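Local coordinates for SnoaL-like domain-containing protein (Sphaerobacter thermophilus, PDB 5TGN), which is of unknown function but carries a SnoaL-like domain of the NTF2 clan, a cone-shaped fold whose pocket often binds small molecules in relatives, at residues A10-S15 with A26-Q31. Sequence-based numbering, arbitrary orientation.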
ATOM      1  N   ALA A  10      -9.337 -19.186  -7.391  1.00 23.04           N
ATOM      2  CA  ALA A  10      -9.603 -17.935  -6.691  1.00 17.97           C
ATOM      3  C   ALA A  10     -10.189 -18.200  -5.306  1.00 19.74           C
ATOM      4  O   ALA A  10      -9.738 -17.622  -4.312  1.00 21.92           O
ATOM      5  CB  ALA A  10     -10.545 -17.059  -7.527  1.00 19.74           C
ATOM      6  N   ARG A  11     -11.207 -19.067  -5.221  1.00 20.72           N
ATOM      7  CA  ARG A  11     -11.803 -19.367  -3.921  1.00 22.98           C
ATOM      8  C   ARG A  11     -10.787 -20.013  -2.982  1.00 25.55           C
ATOM      9  O   ARG A  11     -10.791 -19.756  -1.769  1.00 22.01           O
ATOM     10  CB  ARG A  11     -13.016 -20.295  -4.081  1.00 28.20           C
ATOM     11  CG  ARG A  11     -14.259 -19.693  -4.766  1.00 33.09           C
ATOM     12  CD  ARG A  11     -15.211 -20.844  -5.191  1.00 41.63           C
ATOM     13  NE  ARG A  11     -16.394 -20.360  -5.896  1.00 41.19           N
ATOM     14  CZ  ARG A  11     -17.146 -21.095  -6.703  1.00 42.97           C
ATOM     15  NH1 ARG A  11     -16.839 -22.363  -6.927  1.00 44.44           N
ATOM     16  NH2 ARG A  11     -18.196 -20.550  -7.302  1.00 43.84           N
ATOM     17  N   GLU A  12      -9.955 -20.916  -3.510  1.00 22.02           N
ATOM     18  CA  GLU A  12      -8.955 -21.558  -2.666  1.00 22.86           C
ATOM     19  C   GLU A  12      -7.914 -20.551  -2.187  1.00 20.49           C
ATOM     20  O   GLU A  12      -7.405 -20.668  -1.067  1.00 20.97           O
ATOM     21  CB  GLU A  12      -8.272 -22.707  -3.413  1.00 25.01           C
ATOM     22  CG  GLU A  12      -7.329 -23.509  -2.527  1.00 33.95           C
ATOM     23  CD  GLU A  12      -8.063 -24.221  -1.391  1.00 40.05           C
ATOM     24  OE1 GLU A  12      -9.302 -24.401  -1.488  1.00 42.46           O
ATOM     25  OE2 GLU A  12      -7.406 -24.584  -0.391  1.00 41.23           O
ATOM     26  N   TYR A  13      -7.558 -19.585  -3.034  1.00 18.79           N
ATOM     27  CA  TYR A  13      -6.632 -18.540  -2.608  1.00 17.05           C
ATOM     28  C   TYR A  13      -7.179 -17.825  -1.384  1.00 16.10           C
ATOM     29  O   TYR A  13      -6.501 -17.708  -0.364  1.00 16.33           O
ATOM     30  CB  TYR A  13      -6.371 -17.547  -3.755  1.00 15.22           C
ATOM     31  CG  TYR A  13      -5.535 -16.366  -3.266  1.00 17.82           C
ATOM     32  CD1 TYR A  13      -4.140 -16.417  -3.289  1.00 19.02           C
ATOM     33  CD2 TYR A  13      -6.141 -15.237  -2.708  1.00 20.68           C
ATOM     34  CE1 TYR A  13      -3.370 -15.352  -2.807  1.00 21.68           C
ATOM     35  CE2 TYR A  13      -5.377 -14.162  -2.234  1.00 17.54           C
ATOM     36  CZ  TYR A  13      -4.000 -14.241  -2.282  1.00 20.93           C
ATOM     37  OH  TYR A  13      -3.246 -13.198  -1.785  1.00 23.10           O
ATOM     38  N   ILE A  14      -8.445 -17.411  -1.439  1.00 20.55           N
ATOM     39  CA  ILE A  14      -9.057 -16.769  -0.277  1.00 18.99           C
ATOM     40  C   ILE A  14      -9.035 -17.700   0.931  1.00 21.68           C
ATOM     41  O   ILE A  14      -8.786 -17.272   2.062  1.00 19.41           O
ATOM     42  CB  ILE A  14     -10.498 -16.321  -0.608  1.00 22.70           C
ATOM     43  CG1 ILE A  14     -10.513 -15.336  -1.772  1.00 20.62           C
ATOM     44  CG2 ILE A  14     -11.176 -15.688   0.644  1.00 17.93           C
ATOM     45  CD1 ILE A  14      -9.790 -13.979  -1.444  1.00 19.64           C
ATOM     46  N   SER A  15      -9.337 -18.979   0.725  1.00 20.54           N
ATOM     47  CA  SER A  15      -9.375 -19.885   1.872  1.00 23.46           C
ATOM     48  C   SER A  15      -7.993 -19.999   2.506  1.00 23.58           C
ATOM     49  O   SER A  15      -7.857 -20.015   3.739  1.00 25.49           O
ATOM     50  CB  SER A  15      -9.902 -21.259   1.439  1.00 31.83           C
ATOM     51  OG  SER A  15      -9.973 -22.153   2.534  1.00 39.48           O
ATOM     52  N   ALA A  26       0.782 -20.010  -2.192  1.00 16.20           N
ATOM     53  CA  ALA A  26       1.801 -19.953  -3.237  1.00 18.54           C
ATOM     54  C   ALA A  26       1.686 -21.122  -4.211  1.00 24.95           C
ATOM     55  O   ALA A  26       1.897 -20.951  -5.418  1.00 22.87           O
ATOM     56  CB  ALA A  26       3.202 -19.932  -2.611  1.00 18.42           C
ATOM     57  N   ALA A  27       1.341 -22.319  -3.713  1.00 21.89           N
ATOM     58  CA  ALA A  27       1.178 -23.480  -4.596  1.00 19.76           C
ATOM     59  C   ALA A  27       0.090 -23.282  -5.648  1.00 24.46           C
ATOM     60  O   ALA A  27       0.069 -24.020  -6.644  1.00 21.52           O
ATOM     61  CB  ALA A  27       0.860 -24.754  -3.785  1.00 23.23           C
ATOM     62  N   LEU A  28      -0.817 -22.312  -5.460  1.00 17.54           N
ATOM     63  CA  LEU A  28      -1.793 -22.014  -6.501  1.00 14.31           C
ATOM     64  C   LEU A  28      -1.218 -21.226  -7.667  1.00 16.81           C
ATOM     65  O   LEU A  28      -1.911 -21.055  -8.677  1.00 19.79           O
ATOM     66  CB  LEU A  28      -2.963 -21.218  -5.935  1.00 14.56           C
ATOM     67  CG  LEU A  28      -3.628 -21.850  -4.725  1.00 20.65           C
ATOM     68  CD1 LEU A  28      -4.622 -20.828  -4.184  1.00 20.01           C
ATOM     69  CD2 LEU A  28      -4.314 -23.192  -5.092  1.00 26.47           C
ATOM     70  N   PHE A  29       0.005 -20.738  -7.572  1.00 19.45           N
ATOM     71  CA  PHE A  29       0.563 -19.881  -8.611  1.00 15.80           C
ATOM     72  C   PHE A  29       1.537 -20.663  -9.491  1.00 18.64           C
ATOM     73  O   PHE A  29       2.170 -21.624  -9.047  1.00 18.05           O
ATOM     74  CB  PHE A  29       1.295 -18.682  -7.997  1.00 20.17           C
ATOM     75  CG  PHE A  29       0.393 -17.668  -7.380  1.00 18.79           C
ATOM     76  CD1 PHE A  29       0.199 -16.432  -7.983  1.00 14.61           C
ATOM     77  CD2 PHE A  29      -0.235 -17.929  -6.174  1.00 13.22           C
ATOM     78  CE1 PHE A  29      -0.621 -15.452  -7.392  1.00 15.95           C
ATOM     79  CE2 PHE A  29      -1.073 -16.956  -5.563  1.00 15.59           C
ATOM     80  CZ  PHE A  29      -1.275 -15.716  -6.179  1.00 14.47           C
ATOM     81  N   ALA A  30       1.650 -20.228 -10.745  1.00 19.58           N
ATOM     82  CA  ALA A  30       2.750 -20.659 -11.599  1.00 24.59           C
ATOM     83  C   ALA A  30       4.086 -20.266 -10.972  1.00 23.62           C
ATOM     84  O   ALA A  30       4.182 -19.334 -10.163  1.00 20.21           O
ATOM     85  CB  ALA A  30       2.641 -20.042 -13.001  1.00 22.84           C
ATOM     86  N   GLN A  31       5.129 -20.988 -11.372  1.00 25.15           N
ATOM     87  CA  GLN A  31       6.459 -20.734 -10.833  1.00 27.54           C
ATOM     88  C   GLN A  31       6.884 -19.289 -11.049  1.00 23.95           C
ATOM     89  O   GLN A  31       7.555 -18.699 -10.199  1.00 22.14           O
ATOM     90  CB  GLN A  31       7.473 -21.698 -11.469  1.00 30.41           C
ATOM     91  CG  GLN A  31       8.893 -21.483 -10.990  1.00 33.85           C
ATOM     92  CD  GLN A  31       9.910 -22.494 -11.569  1.00 44.75           C
ATOM     93  OE1 GLN A  31       9.646 -23.187 -12.570  1.00 46.67           O
ATOM     94  NE2 GLN A  31      11.093 -22.561 -10.937  1.00 40.34           N
TER
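In the SnoaL-like domain, of the NTF2 clan, the N-terminal helix 6-18 packs here against the turn that leads out of helix 22-26 into strand 29-30. Tyr13 and Glu12 on the helix meet Leu28 and Phe29 on the turn, and no hydrogen bond passes between the two segments. Leu28 lays one methyl against the helix backbone: its CD1 lies 3.4 Å from the backbone N of Tyr13 and 3.7 Å from Tyr13 CB, a close fit against the main chain. Its other methyl, CD2, rests 4.0 Å from Glu12 CG, the two side chains crossing at about a right angle. The Glu12 chain then bends (chi2 64°) and carries its carboxylate away from the leucine to a salt bridge with Arg16 one turn on. Next to this, Tyr13 CD1 stands 3.9 Å from Phe29 CE2. The tyrosine meets the edge of the Phe29 ring, with Tyr13 CE1 in the plane of that ring, while Phe29 comes to the tyrosine ring at a slant. With CG anti to the backbone N (chi1 173°), the Tyr13 ring is turned to where its CD1–CE1 side meets Phe29, while CB stays by Leu28. Replacing Tyr13 by alanine would remove the ring and is likely to leave the edge of Phe29 and the ring of Phe94 without their aromatic neighbour, opening a gap beside Leu104 and Ile53. The turn itself is a type I beta turn closed by Phe29 N to Ala26 O at 2.9 Å. Beyond the two segments, Tyr13 also meets the Phe94 ring and touches Leu104 and Ile53, whereas Leu28 and Phe29 lean on Ile101, so that the buried contact joins helix 6-18 to strands 88-97 and 100-108 of the curved sheet and to helix 46-54.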